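Local coordinates for protein aldehyde dehydrogenase (Burkholderia vietnamiensis, PDB 5KF0) that probably oxidises aldehydes to carboxylic acids with NAD(P)+ as electron acceptor, and binds NADPH, at residues R72-L77 / E123-D128; V81-E86 / L201-L206. All coordinates share one frame; numbering follows the deposited sequence.

Contact 1. Residues R72-L77 / E123-D128; sequences RRQAVL and EAVRID
Gln74 lays its side chain against the isopropyl group of Val125. Gln74 CB starts the contact 4.0 Å from Val125 CG1. CG lies anti to the backbone N (chi1 -176°) and the chain runs straight on (chi2 -178°), which carries the amide off the helix and over the valine. There Gln74 CD sits 3.7 Å from Val125 CG1, and OE1 approaches the same methyl, whereas Gln74 NE2 lies over both methyls, nearest Val125 CG2 at 3.6 Å. These are van der Waals contacts. The amide nitrogen spends its hydrogens on other partners, Ser121 O of the same chain and Glu122 OE2 of the second subunit, and this pair of bonds would fix the rotation of the amide.

Beside it, the methyl of Ala124 lies near the helix backbone, with CB 4.2 Å from Gln74 N, and Leu77 CD1 meets the same CB at 4.1 Å. Polar linkage is indirect: a water donates to Ala124 O at 2.7 Å and takes a long, weak bond from Arg73 NH1, whose firmer partner is Ala177 O.

Residues 123-126 form a type I turn leading from helix 103-123 to strand 129-133, which, as in other aldehyde dehydrogenases, probably belongs to the oligomerisation arm. Helix 164-178 packs against both segments through Ala177, and Val125 O bonds to Asn133 ND2 of the third subunit, placing the contact at a subunit interface.

Contact 2. Residues V81-E86 / L201-L206; sequences VARFRE and LAETNL
Arg83 and Glu203 are joined by a two-pronged salt bridge in which the guanidinium presents its NE side to the carboxylate. Arg83 NE donates to Glu203 OE1 at 2.8 Å, with an N-H...O angle of 165°, and Arg83 NH2 donates to Glu203 OE2, also at 2.8 Å. Each oxygen accepts through its syn lone pair, and the two flat groups lie only 11° apart, as expected of a side-on bidentate pair. The side chains reach this geometry differently. Glu203 extends beyond CG, whereas in Arg83 the bend at chi2 (-77°) brings Arg83 CD within 3.6 Å of Glu203 OE1, and a further bend at chi3 turns NE to the carboxylate.

The remaining terminal nitrogen turns back to its own helix: Arg83 NH1 bonds to Glu86 OE1 at 2.9 Å, with the oxygen tilted from the guanidinium plane. An i to i+3 salt bridge on helix 70-86 is thus coupled to one between distant segments, making a surface network of one arginine and two glutamates. Its second anchor is the exit from helix 192-202, which follows strand 182-185 and precedes strand 211-213 in the parallel part of the six-stranded sheet, a beta-alpha-beta connection of the Rossmann-like nucleotide-binding domain characteristic of aldehyde dehydrogenases.

Farther out, His79 NE2, one helical turn before Arg83, is a second hydrogen-bond partner of Glu203 OE1. The chain at Glu203 is bracketed by Leu201 O, which accepts from Thr204 N and, at 2.8 Å, from Thr204 OG1. Leu201 itself packs on Val76 and Cys80 of helix 70-86, and on Phe211. On helix 70-86 itself, Phe84 sets its ring edge-to-face with that of Phe117 of helix 103-123.

How the contacts relate
Contacts 1 and 2 both draw on helix 70-86, about 15 Å apart between centres, and their segments alternate along the chain. Val76 of contact 1 links the two: Val76 CG2 is 3.9 Å from Leu206 CD2, and Val76 CG1 is 4.0 Å from Leu201 CD2, so residues 72-77 also pack on the 201-206 segment of contact 2. Contact 1 is buried and faces other subunits, whereas contact 2 lies at the surface, where no other chain of the assembly touches it. The NADPH pocket is built from residues between 158 and 454, so segments 72-77, 81-86 and 123-128 contribute nothing to it.

Contact 1. Residues R72-L77 / E123-D128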
# COMPACT_ATOMS: atom_id res chain seq x y z
N ARG A 72 7.48 21.95 5.86
CA ARG A 72 7.46 22.87 7.00
C ARG A 72 7.01 22.16 8.27
O ARG A 72 7.57 22.41 9.35
CB ARG A 72 6.54 24.06 6.70
CG ARG A 72 7.11 25.11 5.74
CD ARG A 72 7.97 26.16 6.47
NE ARG A 72 7.25 26.81 7.57
CZ ARG A 72 6.55 27.93 7.45
NH1 ARG A 72 6.45 28.53 6.27
NH2 ARG A 72 5.93 28.46 8.50
N ARG A 73 5.99 21.29 8.17
CA ARG A 73 5.58 20.49 9.32
C ARG A 73 6.73 19.61 9.78
O ARG A 73 6.99 19.49 10.99
CB ARG A 73 4.36 19.64 8.98
CG ARG A 73 3.11 20.44 8.62
CD ARG A 73 2.02 19.52 8.07
NE ARG A 73 0.90 20.26 7.49
CZ ARG A 73 -0.21 19.67 7.05
NH1 ARG A 73 -0.33 18.35 7.13
NH2 ARG A 73 -1.19 20.39 6.52
N GLN A 74 7.43 18.99 8.84
CA GLN A 74 8.61 18.20 9.19
C GLN A 74 9.65 19.05 9.91
O GLN A 74 10.26 18.60 10.89
CB GLN A 74 9.21 17.59 7.93
CG GLN A 74 10.40 16.68 8.22
CD GLN A 74 11.02 16.11 6.96
OE1 GLN A 74 11.48 16.85 6.10
NE2 GLN A 74 11.02 14.79 6.85
N ALA A 75 9.88 20.29 9.44
CA ALA A 75 10.89 21.13 10.07
C ALA A 75 10.53 21.45 11.51
O ALA A 75 11.42 21.54 12.37
CB ALA A 75 11.07 22.42 9.26
N VAL A 76 9.24 21.66 11.79
CA VAL A 76 8.80 21.88 13.17
C VAL A 76 9.13 20.66 14.02
O VAL A 76 9.68 20.78 15.12
CB VAL A 76 7.29 22.20 13.20
CG1 VAL A 76 6.77 22.12 14.63
CG2 VAL A 76 7.03 23.59 12.62
N LEU A 77 8.82 19.47 13.51
CA LEU A 77 9.10 18.25 14.26
C LEU A 77 10.60 18.06 14.46
O LEU A 77 11.04 17.64 15.55
CB LEU A 77 8.49 17.04 13.53
CG LEU A 77 6.96 17.07 13.58
CD1 LEU A 77 6.34 16.21 12.46
CD2 LEU A 77 6.45 16.62 14.94
N GLU A 123 7.06 10.54 8.79
CA GLU A 123 5.74 10.32 8.21
C GLU A 123 5.14 11.62 7.69
O GLU A 123 4.28 11.57 6.80
CB GLU A 123 4.80 9.68 9.24
CG GLU A 123 5.22 8.26 9.66
CD GLU A 123 5.05 7.23 8.55
OE1 GLU A 123 4.36 7.52 7.55
OE2 GLU A 123 5.60 6.12 8.69
N ALA A 124 5.60 12.77 8.18
CA ALA A 124 5.00 14.04 7.77
C ALA A 124 5.13 14.28 6.27
O ALA A 124 4.32 15.02 5.69
CB ALA A 124 5.65 15.20 8.53
N VAL A 125 6.16 13.73 5.63
CA VAL A 125 6.39 13.98 4.21
C VAL A 125 5.93 12.81 3.34
O VAL A 125 6.27 12.77 2.16
CB VAL A 125 7.86 14.33 3.93
CG1 VAL A 125 8.21 15.68 4.56
CG2 VAL A 125 8.79 13.23 4.45
N ARG A 126 5.17 11.87 3.90
CA ARG A 126 4.69 10.76 3.07
C ARG A 126 3.23 10.44 3.37
O ARG A 126 2.80 9.28 3.30
CB ARG A 126 5.58 9.52 3.21
CG ARG A 126 6.08 9.24 4.60
CD ARG A 126 7.04 8.02 4.65
NE ARG A 126 8.18 8.02 3.72
CZ ARG A 126 9.25 8.80 3.80
NH1 ARG A 126 9.37 9.72 4.75
NH2 ARG A 126 10.23 8.68 2.91
N ILE A 127 2.42 11.47 3.65
CA ILE A 127 0.98 11.29 3.78
C ILE A 127 0.40 11.26 2.37
O ILE A 127 -0.14 12.26 1.88
CB ILE A 127 0.34 12.39 4.65
CG1 ILE A 127 1.10 12.50 5.98
CG2 ILE A 127 -1.13 12.07 4.93
CD1 ILE A 127 0.55 13.54 6.93
N ASP A 128 0.53 10.12 1.70
CA ASP A 128 0.15 9.99 0.30
C ASP A 128 -1.33 9.65 0.17
O ASP A 128 -2.01 9.32 1.14
CB ASP A 128 0.99 8.90 -0.38
CG ASP A 128 2.47 9.27 -0.50
OD1 ASP A 128 2.83 10.47 -0.47
OD2 ASP A 128 3.28 8.32 -0.63
O HOH W 1 2.34 16.63 6.41

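Contact 2. Residues V81-E86 / L201-L206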
# COMPACT_ATOMS: atom_id res chain seq x y z
N VAL A 81 12.86 17.51 17.90
CA VAL A 81 13.85 16.45 18.10
C VAL A 81 15.18 17.02 18.55
O VAL A 81 15.79 16.55 19.52
CB VAL A 81 14.01 15.62 16.81
CG1 VAL A 81 15.23 14.68 16.94
CG2 VAL A 81 12.75 14.83 16.53
N ALA A 82 15.66 18.05 17.84
CA ALA A 82 16.95 18.63 18.18
C ALA A 82 16.95 19.22 19.59
O ALA A 82 17.93 19.06 20.33
CB ALA A 82 17.33 19.71 17.16
N ARG A 83 15.87 19.91 19.96
CA ARG A 83 15.84 20.56 21.26
C ARG A 83 15.65 19.55 22.39
O ARG A 83 16.18 19.75 23.49
CB ARG A 83 14.75 21.64 21.29
CG ARG A 83 15.01 22.81 20.33
CD ARG A 83 16.06 23.80 20.87
NE ARG A 83 15.48 24.61 21.93
CZ ARG A 83 15.98 24.74 23.16
NH1 ARG A 83 17.12 24.15 23.49
NH2 ARG A 83 15.34 25.49 24.05
N PHE A 84 14.90 18.47 22.15
CA PHE A 84 14.76 17.44 23.18
C PHE A 84 16.10 16.77 23.44
O PHE A 84 16.43 16.44 24.59
CB PHE A 84 13.71 16.39 22.77
CG PHE A 84 12.32 16.94 22.60
CD1 PHE A 84 11.92 18.13 23.22
CD2 PHE A 84 11.40 16.26 21.80
CE1 PHE A 84 10.62 18.62 23.04
CE2 PHE A 84 10.11 16.73 21.62
CZ PHE A 84 9.71 17.91 22.24
N ARG A 85 16.90 16.55 22.40
CA ARG A 85 18.25 16.04 22.60
C ARG A 85 19.10 17.02 23.39
O ARG A 85 19.85 16.61 24.30
CB ARG A 85 18.90 15.75 21.25
CG ARG A 85 18.33 14.55 20.54
CD ARG A 85 18.88 14.42 19.13
NE ARG A 85 18.51 13.14 18.56
CZ ARG A 85 18.49 12.89 17.26
NH1 ARG A 85 18.83 13.84 16.40
NH2 ARG A 85 18.13 11.69 16.82
N GLU A 86 19.00 18.31 23.08
CA GLU A 86 19.76 19.32 23.82
C GLU A 86 19.35 19.35 25.29
O GLU A 86 20.19 19.57 26.17
CB GLU A 86 19.56 20.70 23.20
CG GLU A 86 20.30 20.91 21.89
CD GLU A 86 20.05 22.28 21.29
OE1 GLU A 86 19.37 23.11 21.94
OE2 GLU A 86 20.55 22.53 20.17
N LEU A 201 7.91 23.96 21.28
CA LEU A 201 7.03 24.28 20.15
C LEU A 201 6.84 25.78 19.99
O LEU A 201 6.68 26.27 18.87
CB LEU A 201 5.67 23.61 20.32
CG LEU A 201 5.61 22.13 19.98
CD1 LEU A 201 4.28 21.56 20.44
CD2 LEU A 201 5.80 21.96 18.48
N ALA A 202 6.86 26.53 21.10
CA ALA A 202 6.68 27.98 21.04
C ALA A 202 7.83 28.68 20.34
O ALA A 202 7.67 29.83 19.91
CB ALA A 202 6.51 28.54 22.45
N GLU A 203 8.98 28.01 20.20
CA GLU A 203 10.12 28.54 19.46
C GLU A 203 9.94 28.46 17.95
O GLU A 203 10.73 29.08 17.23
CB GLU A 203 11.39 27.79 19.86
CG GLU A 203 11.71 27.84 21.36
CD GLU A 203 12.85 26.91 21.76
OE1 GLU A 203 13.31 26.10 20.92
OE2 GLU A 203 13.30 27.00 22.92
N THR A 204 8.94 27.72 17.47
CA THR A 204 8.80 27.50 16.04
C THR A 204 7.86 28.53 15.42
O THR A 204 7.18 29.29 16.10
CB THR A 204 8.26 26.11 15.73
OG1 THR A 204 6.87 26.04 16.11
CG2 THR A 204 9.05 25.04 16.47
N ASN A 205 7.82 28.51 14.08
CA ASN A 205 7.01 29.38 13.26
C ASN A 205 5.59 28.91 13.07
O ASN A 205 4.94 29.34 12.11
CB ASN A 205 7.67 29.55 11.89
CG ASN A 205 8.27 30.90 11.72
OD1 ASN A 205 8.40 31.41 10.60
ND2 ASN A 205 8.65 31.51 12.84
N LEU A 206 5.07 28.06 13.94
CA LEU A 206 3.71 27.57 13.76
C LEU A 206 2.72 28.72 13.79
O LEU A 206 2.90 29.68 14.55
CB LEU A 206 3.36 26.57 14.86
CG LEU A 206 4.00 25.20 14.73
CD1 LEU A 206 3.86 24.45 16.05
CD2 LEU A 206 3.32 24.43 13.59